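PDB 3GWZ: mitomycin biosynthesis 6-O-methyltransferase from Streptomyces lavendulae, which transfers the S-methyl group of S-adenosyl-L-methionine to 6-demethylmitomycins A and B, forming the quinone methoxy group of mitomycins A and B. Local coordinates for residues A[50-58]-A[91-101]; A[200-209]-A[265-274]. All blocks are in the same frame, centred on the assembly; numbering follows the deposited sequence.

Contact 1. Residues A[50-58]-A[91-101]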
ATOM      1  N   TRP A  50       2.218 -24.377  15.224  1.00 11.21           N
ATOM      2  CA  TRP A  50       1.872 -24.489  13.815  1.00 10.40           C
ATOM      3  C   TRP A  50       0.987 -23.326  13.373  1.00 11.22           C
ATOM      4  O   TRP A  50       1.079 -22.875  12.238  1.00 12.49           O
ATOM      5  CB  TRP A  50       1.168 -25.824  13.556  1.00  9.51           C
ATOM      6  CG  TRP A  50       1.869 -26.971  14.218  1.00 13.47           C
ATOM      7  CD1 TRP A  50       3.179 -27.016  14.606  1.00 15.20           C
ATOM      8  CD2 TRP A  50       1.305 -28.245  14.555  1.00 13.73           C
ATOM      9  NE1 TRP A  50       3.461 -28.231  15.185  1.00 16.73           N
ATOM     10  CE2 TRP A  50       2.330 -29.007  15.162  1.00 14.70           C
ATOM     11  CE3 TRP A  50       0.035 -28.814  14.407  1.00 15.60           C
ATOM     12  CZ2 TRP A  50       2.125 -30.312  15.618  1.00 15.19           C
ATOM     13  CZ3 TRP A  50      -0.169 -30.121  14.863  1.00 15.22           C
ATOM     14  CH2 TRP A  50       0.871 -30.848  15.463  1.00 17.43           C
ATOM     15  N   LYS A  51       0.132 -22.843  14.272  1.00 11.52           N
ATOM     16  CA  LYS A  51      -0.677 -21.671  13.975  1.00 11.31           C
ATOM     17  C   LYS A  51       0.206 -20.464  13.659  1.00 14.17           C
ATOM     18  O   LYS A  51      -0.038 -19.717  12.701  1.00 10.37           O
ATOM     19  CB  LYS A  51      -1.601 -21.341  15.142  1.00 12.55           C
ATOM     20  CG  LYS A  51      -2.681 -20.341  14.773  1.00 15.59           C
ATOM     21  CD  LYS A  51      -3.424 -19.799  16.004  1.00 18.59           C
ATOM     22  CE  LYS A  51      -4.317 -20.837  16.659  1.00 20.61           C
ATOM     23  NZ  LYS A  51      -4.894 -20.340  17.953  1.00 20.57           N
ATOM     24  N   ALA A  52       1.226 -20.269  14.484  1.00 12.77           N
ATOM     25  CA  ALA A  52       2.179 -19.189  14.267  1.00 10.62           C
ATOM     26  C   ALA A  52       2.910 -19.360  12.937  1.00 10.19           C
ATOM     27  O   ALA A  52       3.051 -18.402  12.173  1.00 10.39           O
ATOM     28  CB  ALA A  52       3.178 -19.116  15.433  1.00 10.36           C
ATOM     29  N   ARG A  53       3.369 -20.578  12.650  1.00 11.55           N
ATOM     30  CA  ARG A  53       4.147 -20.807  11.438  1.00 11.12           C
ATOM     31  C   ARG A  53       3.268 -20.585  10.207  1.00 11.92           C
ATOM     32  O   ARG A  53       3.735 -20.100   9.182  1.00 11.68           O
ATOM     33  CB  ARG A  53       4.766 -22.212  11.418  1.00 12.01           C
ATOM     34  CG  ARG A  53       6.000 -22.330  10.506  1.00 10.28           C
ATOM     35  CD  ARG A  53       7.174 -21.518  11.092  1.00 11.66           C
ATOM     36  NE  ARG A  53       8.339 -21.452  10.209  1.00 11.76           N
ATOM     37  CZ  ARG A  53       9.185 -20.425  10.181  1.00 14.91           C
ATOM     38  NH1 ARG A  53       8.975 -19.373  10.968  1.00 10.56           N
ATOM     39  NH2 ARG A  53      10.231 -20.440   9.363  1.00 13.21           N
ATOM     40  N   ALA A  54       1.990 -20.924  10.308  1.00 12.39           N
ATOM     41  CA  ALA A  54       1.093 -20.683   9.175  1.00  9.77           C
ATOM     42  C   ALA A  54       0.993 -19.179   8.884  1.00 14.52           C
ATOM     43  O   ALA A  54       0.949 -18.760   7.725  1.00 13.74           O
ATOM     44  CB  ALA A  54      -0.291 -21.286   9.446  1.00 11.79           C
ATOM     45  N   ILE A  55       0.969 -18.369   9.937  1.00 11.20           N
ATOM     46  CA  ILE A  55       0.985 -16.918   9.758  1.00 12.92           C
ATOM     47  C   ILE A  55       2.302 -16.481   9.111  1.00 11.90           C
ATOM     48  O   ILE A  55       2.319 -15.630   8.219  1.00 12.57           O
ATOM     49  CB  ILE A  55       0.740 -16.174  11.088  1.00 12.99           C
ATOM     50  CG1 ILE A  55      -0.741 -16.302  11.491  1.00 15.44           C
ATOM     51  CG2 ILE A  55       1.160 -14.704  10.967  1.00 13.37           C
ATOM     52  CD1 ILE A  55      -1.132 -15.509  12.716  1.00 15.29           C
ATOM     53  N   HIS A  56       3.415 -17.076   9.540  1.00 11.67           N
ATOM     54  CA  HIS A  56       4.705 -16.716   8.958  1.00 10.72           C
ATOM     55  C   HIS A  56       4.695 -16.947   7.453  1.00 14.22           C
ATOM     56  O   HIS A  56       5.147 -16.101   6.680  1.00 13.70           O
ATOM     57  CB  HIS A  56       5.844 -17.501   9.618  1.00 12.40           C
ATOM     58  CG  HIS A  56       5.977 -17.231  11.086  1.00 11.77           C
ATOM     59  ND1 HIS A  56       6.497 -18.149  11.973  1.00 12.48           N
ATOM     60  CD2 HIS A  56       5.620 -16.154  11.828  1.00 14.36           C
ATOM     61  CE1 HIS A  56       6.471 -17.645  13.194  1.00 11.26           C
ATOM     62  NE2 HIS A  56       5.936 -16.437  13.134  1.00 13.47           N
ATOM     63  N   VAL A  57       4.166 -18.091   7.041  1.00 13.47           N
ATOM     64  CA  VAL A  57       4.135 -18.431   5.627  1.00 13.70           C
ATOM     65  C   VAL A  57       3.192 -17.505   4.870  1.00 15.49           C
ATOM     66  O   VAL A  57       3.504 -17.088   3.756  1.00 16.09           O
ATOM     67  CB  VAL A  57       3.755 -19.904   5.385  1.00 15.49           C
ATOM     68  CG1 VAL A  57       3.577 -20.166   3.894  1.00 20.71           C
ATOM     69  CG2 VAL A  57       4.834 -20.811   5.953  1.00 15.56           C
ATOM     70  N   ALA A  58       2.052 -17.169   5.474  1.00 11.96           N
ATOM     71  CA  ALA A  58       1.131 -16.221   4.833  1.00 18.63           C
ATOM     72  C   ALA A  58       1.779 -14.848   4.586  1.00 19.01           C
ATOM     73  O   ALA A  58       1.556 -14.222   3.544  1.00 16.94           O
ATOM     74  CB  ALA A  58      -0.163 -16.075   5.646  1.00 17.32           C
ATOM     75  N   LEU A  91      -3.826 -24.384   3.706  1.00 14.53           N
ATOM     76  CA  LEU A  91      -3.303 -23.374   4.639  1.00 13.91           C
ATOM     77  C   LEU A  91      -4.342 -22.300   4.940  1.00 11.70           C
ATOM     78  O   LEU A  91      -4.540 -21.918   6.087  1.00 13.91           O
ATOM     79  CB  LEU A  91      -2.048 -22.699   4.088  1.00 10.76           C
ATOM     80  CG  LEU A  91      -1.285 -21.876   5.144  1.00 15.06           C
ATOM     81  CD1 LEU A  91      -0.380 -22.787   5.959  1.00 20.41           C
ATOM     82  CD2 LEU A  91      -0.461 -20.767   4.501  1.00 19.10           C
ATOM     83  N   LEU A  92      -4.991 -21.798   3.896  1.00 14.79           N
ATOM     84  CA  LEU A  92      -5.992 -20.751   4.067  1.00 11.59           C
ATOM     85  C   LEU A  92      -7.228 -21.230   4.837  1.00 11.05           C
ATOM     86  O   LEU A  92      -7.772 -20.485   5.650  1.00 14.39           O
ATOM     87  CB  LEU A  92      -6.380 -20.159   2.708  1.00 12.56           C
ATOM     88  CG  LEU A  92      -5.278 -19.326   2.029  1.00 18.77           C
ATOM     89  CD1 LEU A  92      -5.659 -18.931   0.616  1.00 20.75           C
ATOM     90  CD2 LEU A  92      -4.956 -18.083   2.855  1.00 21.64           C
ATOM     91  N   ARG A  93      -7.667 -22.459   4.577  0.52 14.59           N
ATOM     92  CA  ARG A  93      -8.781 -23.036   5.330  0.52 12.81           C
ATOM     93  C   ARG A  93      -8.446 -23.081   6.810  0.52 12.25           C
ATOM     94  O   ARG A  93      -9.253 -22.702   7.651  0.52 12.90           O
ATOM     95  CB  ARG A  93      -9.089 -24.462   4.870  0.52 15.76           C
ATOM     96  CG  ARG A  93      -9.746 -24.588   3.521  0.52 20.60           C
ATOM     97  CD  ARG A  93     -10.434 -25.946   3.408  0.52 26.93           C
ATOM     98  NE  ARG A  93      -9.738 -26.984   4.169  0.52 22.82           N
ATOM     99  CZ  ARG A  93      -8.869 -27.840   3.640  0.52 25.83           C
ATOM    100  NH1 ARG A  93      -8.591 -27.784   2.338  0.52 27.86           N
ATOM    101  NH2 ARG A  93      -8.285 -28.755   4.402  0.52 11.19           N
ATOM    102  N   LEU A  94      -7.249 -23.562   7.121  1.00 12.82           N
ATOM    103  CA  LEU A  94      -6.812 -23.668   8.507  1.00 10.67           C
ATOM    104  C   LEU A  94      -6.762 -22.306   9.175  1.00 10.10           C
ATOM    105  O   LEU A  94      -7.280 -22.122  10.276  1.00 10.95           O
ATOM    106  CB  LEU A  94      -5.446 -24.348   8.596  1.00 14.72           C
ATOM    107  CG  LEU A  94      -4.776 -24.325   9.969  1.00 13.49           C
ATOM    108  CD1 LEU A  94      -5.571 -25.134  11.008  1.00 12.08           C
ATOM    109  CD2 LEU A  94      -3.370 -24.884   9.828  1.00 16.68           C
ATOM    110  N   LEU A  95      -6.125 -21.346   8.516  1.00 12.36           N
ATOM    111  CA  LEU A  95      -6.011 -20.016   9.083  1.00 14.39           C
ATOM    112  C   LEU A  95      -7.391 -19.412   9.350  1.00 13.56           C
ATOM    113  O   LEU A  95      -7.635 -18.858  10.416  1.00 11.18           O
ATOM    114  CB  LEU A  95      -5.183 -19.114   8.160  1.00 14.93           C
ATOM    115  CG  LEU A  95      -3.663 -19.347   8.218  1.00 13.76           C
ATOM    116  CD1 LEU A  95      -2.976 -18.619   7.073  1.00 16.80           C
ATOM    117  CD2 LEU A  95      -3.082 -18.897   9.566  1.00 14.30           C
ATOM    118  N   ALA A  96      -8.293 -19.528   8.382  1.00 12.72           N
ATOM    119  CA  ALA A  96      -9.641 -18.985   8.547  1.00 13.43           C
ATOM    120  C   ALA A  96     -10.344 -19.626   9.744  1.00 13.59           C
ATOM    121  O   ALA A  96     -11.067 -18.959  10.481  1.00 15.03           O
ATOM    122  CB  ALA A  96     -10.452 -19.185   7.267  1.00 12.73           C
ATOM    123  N   THR A  97     -10.111 -20.921   9.933  1.00 15.11           N
ATOM    124  CA  THR A  97     -10.676 -21.671  11.050  1.00 15.22           C
ATOM    125  C   THR A  97     -10.216 -21.115  12.399  1.00 16.80           C
ATOM    126  O   THR A  97     -10.933 -21.209  13.399  1.00 15.67           O
ATOM    127  CB  THR A  97     -10.330 -23.180  10.939  1.00 16.90           C
ATOM    128  OG1 THR A  97     -10.893 -23.699   9.726  1.00 17.48           O
ATOM    129  CG2 THR A  97     -10.921 -23.959  12.088  1.00 19.95           C
ATOM    130  N   VAL A  98      -9.020 -20.536  12.439  1.00 13.80           N
ATOM    131  CA  VAL A  98      -8.548 -19.967  13.696  1.00 13.62           C
ATOM    132  C   VAL A  98      -8.628 -18.440  13.697  1.00 13.13           C
ATOM    133  O   VAL A  98      -8.011 -17.779  14.538  1.00 16.84           O
ATOM    134  CB  VAL A  98      -7.128 -20.453  14.074  1.00 20.02           C
ATOM    135  CG1 VAL A  98      -7.127 -21.971  14.273  1.00 15.81           C
ATOM    136  CG2 VAL A  98      -6.119 -20.037  13.024  1.00 14.41           C
ATOM    137  N   GLY A  99      -9.392 -17.884  12.760  1.00 14.56           N
ATOM    138  CA  GLY A  99      -9.724 -16.464  12.809  1.00 14.79           C
ATOM    139  C   GLY A  99      -8.929 -15.537  11.898  1.00 19.15           C
ATOM    140  O   GLY A  99      -9.191 -14.333  11.851  1.00 18.09           O
ATOM    141  N   VAL A 100      -7.957 -16.081  11.173  1.00 12.74           N
ATOM    142  CA  VAL A 100      -7.110 -15.258  10.312  1.00 13.45           C
ATOM    143  C   VAL A 100      -7.535 -15.426   8.856  1.00 15.23           C
ATOM    144  O   VAL A 100      -7.454 -16.526   8.310  1.00 15.12           O
ATOM    145  CB  VAL A 100      -5.623 -15.641  10.470  1.00 16.37           C
ATOM    146  CG1 VAL A 100      -4.746 -14.790   9.550  1.00 14.60           C
ATOM    147  CG2 VAL A 100      -5.199 -15.478  11.913  1.00 15.55           C
ATOM    148  N   PHE A 101      -7.960 -14.320   8.235  1.00 13.84           N
ATOM    149  CA  PHE A 101      -8.692 -14.336   6.963  1.00 14.78           C
ATOM    150  C   PHE A 101     -10.090 -14.912   7.197  1.00 17.67           C
ATOM    151  O   PHE A 101     -10.303 -15.665   8.142  1.00 16.84           O
ATOM    152  CB  PHE A 101      -8.000 -15.169   5.873  1.00 14.62           C
ATOM    153  CG  PHE A 101      -6.592 -14.738   5.552  1.00 19.04           C
ATOM    154  CD1 PHE A 101      -5.516 -15.563   5.863  1.00 15.77           C
ATOM    155  CD2 PHE A 101      -6.345 -13.536   4.915  1.00 17.74           C
ATOM    156  CE1 PHE A 101      -4.225 -15.193   5.568  1.00 20.95           C
ATOM    157  CE2 PHE A 101      -5.053 -13.154   4.609  1.00 19.51           C
ATOM    158  CZ  PHE A 101      -3.984 -13.985   4.939  1.00 19.36           C
TER
HETATM  159  O   HOH W   1      -6.694 -18.064  16.968  1.00 29.65           O

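Contact 2. Residues A[200-209]-A[265-274]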
ATOM      1  N   PHE A 200      12.998  17.390  28.692  1.00 24.89           N
ATOM      2  CA  PHE A 200      14.351  17.586  28.172  1.00 22.87           C
ATOM      3  C   PHE A 200      14.704  19.067  28.031  1.00 27.22           C
ATOM      4  O   PHE A 200      15.755  19.397  27.478  1.00 25.60           O
ATOM      5  CB  PHE A 200      14.502  16.935  26.787  1.00 23.55           C
ATOM      6  CG  PHE A 200      14.424  15.421  26.793  1.00 18.27           C
ATOM      7  CD1 PHE A 200      15.571  14.658  26.925  1.00 20.50           C
ATOM      8  CD2 PHE A 200      13.211  14.776  26.636  1.00 16.26           C
ATOM      9  CE1 PHE A 200      15.511  13.267  26.927  1.00 21.08           C
ATOM     10  CE2 PHE A 200      13.139  13.391  26.632  1.00 20.03           C
ATOM     11  CZ  PHE A 200      14.298  12.638  26.778  1.00 18.75           C
ATOM     12  N   SER A 201      13.829  19.958  28.503  1.00 27.16           N
ATOM     13  CA  SER A 201      13.980  21.394  28.221  1.00 28.76           C
ATOM     14  C   SER A 201      15.280  22.008  28.747  1.00 29.78           C
ATOM     15  O   SER A 201      15.722  23.055  28.268  1.00 34.56           O
ATOM     16  CB  SER A 201      12.778  22.185  28.747  1.00 30.61           C
ATOM     17  OG  SER A 201      12.704  22.097  30.159  1.00 33.36           O
ATOM     18  N   GLY A 202      15.892  21.364  29.732  1.00 28.63           N
ATOM     19  CA  GLY A 202      17.112  21.890  30.318  1.00 35.98           C
ATOM     20  C   GLY A 202      18.372  21.442  29.604  1.00 37.60           C
ATOM     21  O   GLY A 202      19.461  21.938  29.883  1.00 37.00           O
ATOM     22  N   ALA A 203      18.231  20.503  28.676  1.00 28.53           N
ATOM     23  CA  ALA A 203      19.401  19.928  28.023  1.00 25.91           C
ATOM     24  C   ALA A 203      19.738  20.647  26.728  1.00 24.18           C
ATOM     25  O   ALA A 203      18.850  20.973  25.937  1.00 23.99           O
ATOM     26  CB  ALA A 203      19.189  18.434  27.762  1.00 27.92           C
ATOM     27  N   ALA A 204      21.027  20.890  26.516  1.00 17.94           N
ATOM     28  CA  ALA A 204      21.496  21.408  25.240  1.00 24.84           C
ATOM     29  C   ALA A 204      21.930  20.278  24.302  1.00 19.14           C
ATOM     30  O   ALA A 204      21.763  20.374  23.089  1.00 19.96           O
ATOM     31  CB  ALA A 204      22.634  22.400  25.453  1.00 28.00           C
ATOM     32  N   THR A 205      22.478  19.203  24.869  1.00 20.08           N
ATOM     33  CA  THR A 205      22.963  18.084  24.065  1.00 20.58           C
ATOM     34  C   THR A 205      22.461  16.750  24.588  1.00 21.15           C
ATOM     35  O   THR A 205      22.368  16.541  25.796  1.00 17.29           O
ATOM     36  CB  THR A 205      24.491  18.008  24.052  1.00 20.63           C
ATOM     37  OG1 THR A 205      24.966  17.959  25.401  1.00 20.53           O
ATOM     38  CG2 THR A 205      25.102  19.227  23.326  1.00 23.60           C
ATOM     39  N   ALA A 206      22.163  15.846  23.658  1.00 20.46           N
ATOM     40  CA  ALA A 206      21.717  14.492  23.985  1.00 17.69           C
ATOM     41  C   ALA A 206      22.480  13.466  23.142  1.00 17.65           C
ATOM     42  O   ALA A 206      22.847  13.730  21.992  1.00 16.24           O
ATOM     43  CB  ALA A 206      20.230  14.367  23.736  1.00 16.33           C
ATOM     44  N   VAL A 207      22.732  12.297  23.718  1.00 15.93           N
ATOM     45  CA  VAL A 207      23.375  11.226  22.977  1.00 15.61           C
ATOM     46  C   VAL A 207      22.551   9.944  23.113  1.00 15.64           C
ATOM     47  O   VAL A 207      22.252   9.516  24.229  1.00 13.77           O
ATOM     48  CB  VAL A 207      24.798  10.959  23.492  1.00 18.00           C
ATOM     49  CG1 VAL A 207      25.364   9.712  22.841  1.00 15.90           C
ATOM     50  CG2 VAL A 207      25.705  12.171  23.236  1.00 16.33           C
ATOM     51  N   ASP A 208      22.164   9.351  21.988  1.00 13.72           N
ATOM     52  CA  ASP A 208      21.442   8.077  22.038  1.00 17.08           C
ATOM     53  C   ASP A 208      22.380   6.930  21.717  1.00 18.20           C
ATOM     54  O   ASP A 208      22.854   6.783  20.582  1.00 17.01           O
ATOM     55  CB  ASP A 208      20.247   8.040  21.075  1.00 17.33           C
ATOM     56  CG  ASP A 208      19.290   6.886  21.386  1.00 21.43           C
ATOM     57  OD1 ASP A 208      19.577   6.114  22.324  1.00 20.79           O
ATOM     58  OD2 ASP A 208      18.247   6.754  20.712  1.00 19.69           O
ATOM     59  N   ILE A 209      22.622   6.110  22.729  1.00 16.68           N
ATOM     60  CA  ILE A 209      23.580   5.028  22.638  1.00 11.78           C
ATOM     61  C   ILE A 209      22.919   3.760  22.110  1.00 14.58           C
ATOM     62  O   ILE A 209      22.017   3.232  22.746  1.00 14.19           O
ATOM     63  CB  ILE A 209      24.169   4.734  24.019  1.00 14.52           C
ATOM     64  CG1 ILE A 209      24.743   6.016  24.635  1.00 13.95           C
ATOM     65  CG2 ILE A 209      25.233   3.639  23.924  1.00 12.65           C
ATOM     66  CD1 ILE A 209      24.832   5.963  26.144  1.00 18.54           C
ATOM     67  N   ILE A 265      31.950   6.243  24.005  1.00 20.57           N
ATOM     68  CA  ILE A 265      30.758   7.015  24.342  1.00 20.10           C
ATOM     69  C   ILE A 265      31.149   8.483  24.278  1.00 23.20           C
ATOM     70  O   ILE A 265      32.061   8.897  24.985  1.00 25.50           O
ATOM     71  CB  ILE A 265      30.262   6.728  25.773  1.00 18.89           C
ATOM     72  CG1 ILE A 265      29.899   5.250  25.944  1.00 16.59           C
ATOM     73  CG2 ILE A 265      29.063   7.603  26.099  1.00 18.18           C
ATOM     74  CD1 ILE A 265      28.631   4.841  25.225  1.00 16.83           C
ATOM     75  N   PRO A 266      30.475   9.274  23.425  1.00 24.94           N
ATOM     76  CA  PRO A 266      30.812  10.700  23.308  1.00 23.13           C
ATOM     77  C   PRO A 266      30.806  11.387  24.664  1.00 21.81           C
ATOM     78  O   PRO A 266      29.857  11.245  25.441  1.00 24.23           O
ATOM     79  CB  PRO A 266      29.684  11.259  22.442  1.00 24.40           C
ATOM     80  CG  PRO A 266      29.235  10.092  21.625  1.00 24.98           C
ATOM     81  CD  PRO A 266      29.399   8.881  22.503  1.00 23.07           C
ATOM     82  N   ASP A 267      31.856  12.152  24.933  1.00 24.99           N
ATOM     83  CA  ASP A 267      32.043  12.757  26.236  1.00 22.21           C
ATOM     84  C   ASP A 267      31.268  14.070  26.421  1.00 24.30           C
ATOM     85  O   ASP A 267      31.116  14.864  25.489  1.00 24.77           O
ATOM     86  CB  ASP A 267      33.543  12.969  26.483  1.00 29.53           C
ATOM     87  CG  ASP A 267      33.825  13.653  27.799  1.00 41.06           C
ATOM     88  OD1 ASP A 267      33.607  13.025  28.859  1.00 44.86           O
ATOM     89  OD2 ASP A 267      34.270  14.822  27.772  1.00 46.86           O
ATOM     90  N   GLY A 268      30.767  14.277  27.636  1.00 29.32           N
ATOM     91  CA  GLY A 268      30.254  15.570  28.051  1.00 26.26           C
ATOM     92  C   GLY A 268      28.901  16.041  27.542  1.00 27.72           C
ATOM     93  O   GLY A 268      28.678  17.244  27.440  1.00 23.30           O
ATOM     94  N   ALA A 269      27.987  15.124  27.235  1.00 19.53           N
ATOM     95  CA  ALA A 269      26.628  15.537  26.877  1.00 23.42           C
ATOM     96  C   ALA A 269      25.777  15.747  28.127  1.00 17.96           C
ATOM     97  O   ALA A 269      26.083  15.209  29.186  1.00 19.03           O
ATOM     98  CB  ALA A 269      25.971  14.504  25.952  1.00 22.87           C
ATOM     99  N   ASP A 270      24.698  16.512  27.993  1.00 14.17           N
ATOM    100  CA  ASP A 270      23.764  16.739  29.094  1.00 19.06           C
ATOM    101  C   ASP A 270      22.906  15.511  29.415  1.00 19.63           C
ATOM    102  O   ASP A 270      22.633  15.209  30.580  1.00 17.16           O
ATOM    103  CB  ASP A 270      22.845  17.920  28.770  1.00 16.93           C
ATOM    104  CG  ASP A 270      23.593  19.246  28.715  1.00 26.15           C
ATOM    105  OD1 ASP A 270      24.592  19.392  29.450  1.00 24.80           O
ATOM    106  OD2 ASP A 270      23.176  20.136  27.943  1.00 29.60           O
ATOM    107  N   VAL A 271      22.452  14.811  28.386  1.00 19.58           N
ATOM    108  CA  VAL A 271      21.620  13.640  28.631  1.00 16.40           C
ATOM    109  C   VAL A 271      22.034  12.490  27.721  1.00 15.56           C
ATOM    110  O   VAL A 271      22.247  12.673  26.514  1.00 17.57           O
ATOM    111  CB  VAL A 271      20.109  13.970  28.493  1.00 21.50           C
ATOM    112  CG1 VAL A 271      19.800  14.501  27.094  1.00 22.63           C
ATOM    113  CG2 VAL A 271      19.246  12.743  28.816  1.00 20.51           C
ATOM    114  N   TYR A 272      22.190  11.312  28.317  1.00 17.92           N
ATOM    115  CA  TYR A 272      22.457  10.102  27.556  1.00 14.48           C
ATOM    116  C   TYR A 272      21.215   9.226  27.584  1.00 15.39           C
ATOM    117  O   TYR A 272      20.534   9.138  28.607  1.00 15.25           O
ATOM    118  CB  TYR A 272      23.654   9.352  28.145  1.00 14.52           C
ATOM    119  CG  TYR A 272      24.947  10.113  27.959  1.00 17.07           C
ATOM    120  CD1 TYR A 272      25.776   9.846  26.880  1.00 17.33           C
ATOM    121  CD2 TYR A 272      25.314  11.128  28.839  1.00 20.56           C
ATOM    122  CE1 TYR A 272      26.943  10.557  26.681  1.00 21.80           C
ATOM    123  CE2 TYR A 272      26.490  11.842  28.657  1.00 17.89           C
ATOM    124  CZ  TYR A 272      27.296  11.558  27.580  1.00 19.77           C
ATOM    125  OH  TYR A 272      28.468  12.264  27.389  1.00 20.75           O
ATOM    126  N   LEU A 273      20.911   8.594  26.457  1.00 15.26           N
ATOM    127  CA  LEU A 273      19.746   7.725  26.385  1.00 15.93           C
ATOM    128  C   LEU A 273      20.201   6.352  25.923  1.00 15.21           C
ATOM    129  O   LEU A 273      21.074   6.242  25.067  1.00 14.36           O
ATOM    130  CB  LEU A 273      18.702   8.286  25.420  1.00 14.44           C
ATOM    131  CG  LEU A 273      18.035   9.618  25.791  1.00 18.99           C
ATOM    132  CD1 LEU A 273      18.953  10.769  25.454  1.00 20.89           C
ATOM    133  CD2 LEU A 273      16.723   9.772  25.052  1.00 22.66           C
ATOM    134  N   ILE A 274      19.620   5.309  26.505  1.00 14.74           N
ATOM    135  CA  ILE A 274      19.955   3.936  26.125  1.00 13.71           C
ATOM    136  C   ILE A 274      18.692   3.078  26.263  1.00 13.73           C
ATOM    137  O   ILE A 274      18.275   2.731  27.357  1.00 14.76           O
ATOM    138  CB  ILE A 274      21.157   3.394  26.937  1.00 15.17           C
ATOM    139  CG1 ILE A 274      21.628   2.039  26.397  1.00 11.78           C
ATOM    140  CG2 ILE A 274      20.841   3.310  28.434  1.00 14.08           C
ATOM    141  CD1 ILE A 274      23.043   1.663  26.870  1.00 13.65           C
TER

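Contact 1. Residues A[50-58]-A[91-101]
Ala54 sets its methyl group between two leucines of 91-101: its CB lies 3.7 Å from Leu95 CD2 and 3.8 Å from Leu91 CD1. The two branches of Leu95 divide the work, CD2 also meeting Ile55 CG1 while CD1 reaches Ala58 CB at 4.1 Å. Leu91 turns its CD2 to Val57 CG1. Further along, the tip of Ile55, CD1, touches Val100 CG2, the two side chains meeting nearly perpendicularly, and Ala58 CB approaches the edge of the Phe101 ring near CE1.

At the polar border the Lys51 chain runs past Val98 the opposite way, Lys51 CE coming within 3.8 Å of Val98 CB. A bend at chi3 (-70°) turns the end of the lysine, and one water links Lys51 NZ to Val98 O.

A Schellman motif ends helix 85-97 and carries Val100 and Phe101 back to helix 32-61: Gly99, with positive phi, is its C-prime residue, and Val100 N bonds to Leu95 O at 2.9 Å. Asn113 holds the backbone of Gly99 and Phe101. Elsewhere on helix 32-61, Arg53 bonds to Trp143 O and Glu144 O of the second subunit.

The axes of the helical segments 50-58 and 91-97 come within 10.4 Å, with a signed crossing angle of -122°. With no direct hydrogen bond between the segments, apolar packing in the dimerisation domain joins them, and the polar link runs through water.

Contact 2. Residues A[200-209]-A[265-274]
Val207 N donates to Val271 O at 2.9 Å, and Val207 O accepts from Leu273 N at 2.8 Å, the central rungs of a parallel strand pair in the Rossmann-like sheet of a class I methyltransferase. Ile209 N continues the ladder to Leu273 O, and Val271 N opens it at Thr205 O. Ala206 and Asp208 turn their backbone bonds to strand 228-233, which flanks 205-209 across from 271-274.

Ahead of the ladder, the Asp270 carboxylate grips the other segment. Its OD2 takes Ala204 N at 2.7 Å through the anti lone pair and Thr205 N at 3.3 Å from above the carboxylate plane, while OD1 forms a salt bridge with Lys298. Asp270 N returns a bond to Thr205 OG1 at 3.0 Å; chi1 of 55° holds OG1 between its own backbone N and carbonyl carbon, facing that N-H.

On the face of Ala206 and Val271 the packing is tight: Ala206 CB is 3.4 Å from Val271 CG1, and Leu273 CD2 meets Phe200 CZ on the same side. On the other face the Val207 side chain runs alongside the Tyr272 ring, both heading the same way, and Ile209 CG2 touches Ile265 CD1. Ile209 also packs on Phe261, an S-adenosylmethionine-binding residue, which puts this end of the pair beside the cofactor site.

The tyrosine hydroxyl fastens the loop leading to its own strand: Tyr272 OH donates to Pro266 O at 2.6 Å, in the carbonyl plane, and accepts an almost straight bond from Ala269 N (172°).

In the fold
From the N terminus the chain runs down helix 32-61, and contact 1 closes a loop of 32 intervening residues when helix 85-97 and the turn after it come back against it, within the dimerisation domain. After the short strands 102-103 and 109-111 and a run of helices, the last of them 173-197, it reaches strand 205-209 of the methyltransferase domain. Contact 2 closes there over 55 residues, which include strands 228-233 and 254-258, and sets the first strand of the mixed sheet beside the fourth. The loops are in series, neither nested nor crossed. Their centres are 46 Å apart on opposite sides of the chain's centre, one loop closed within each domain.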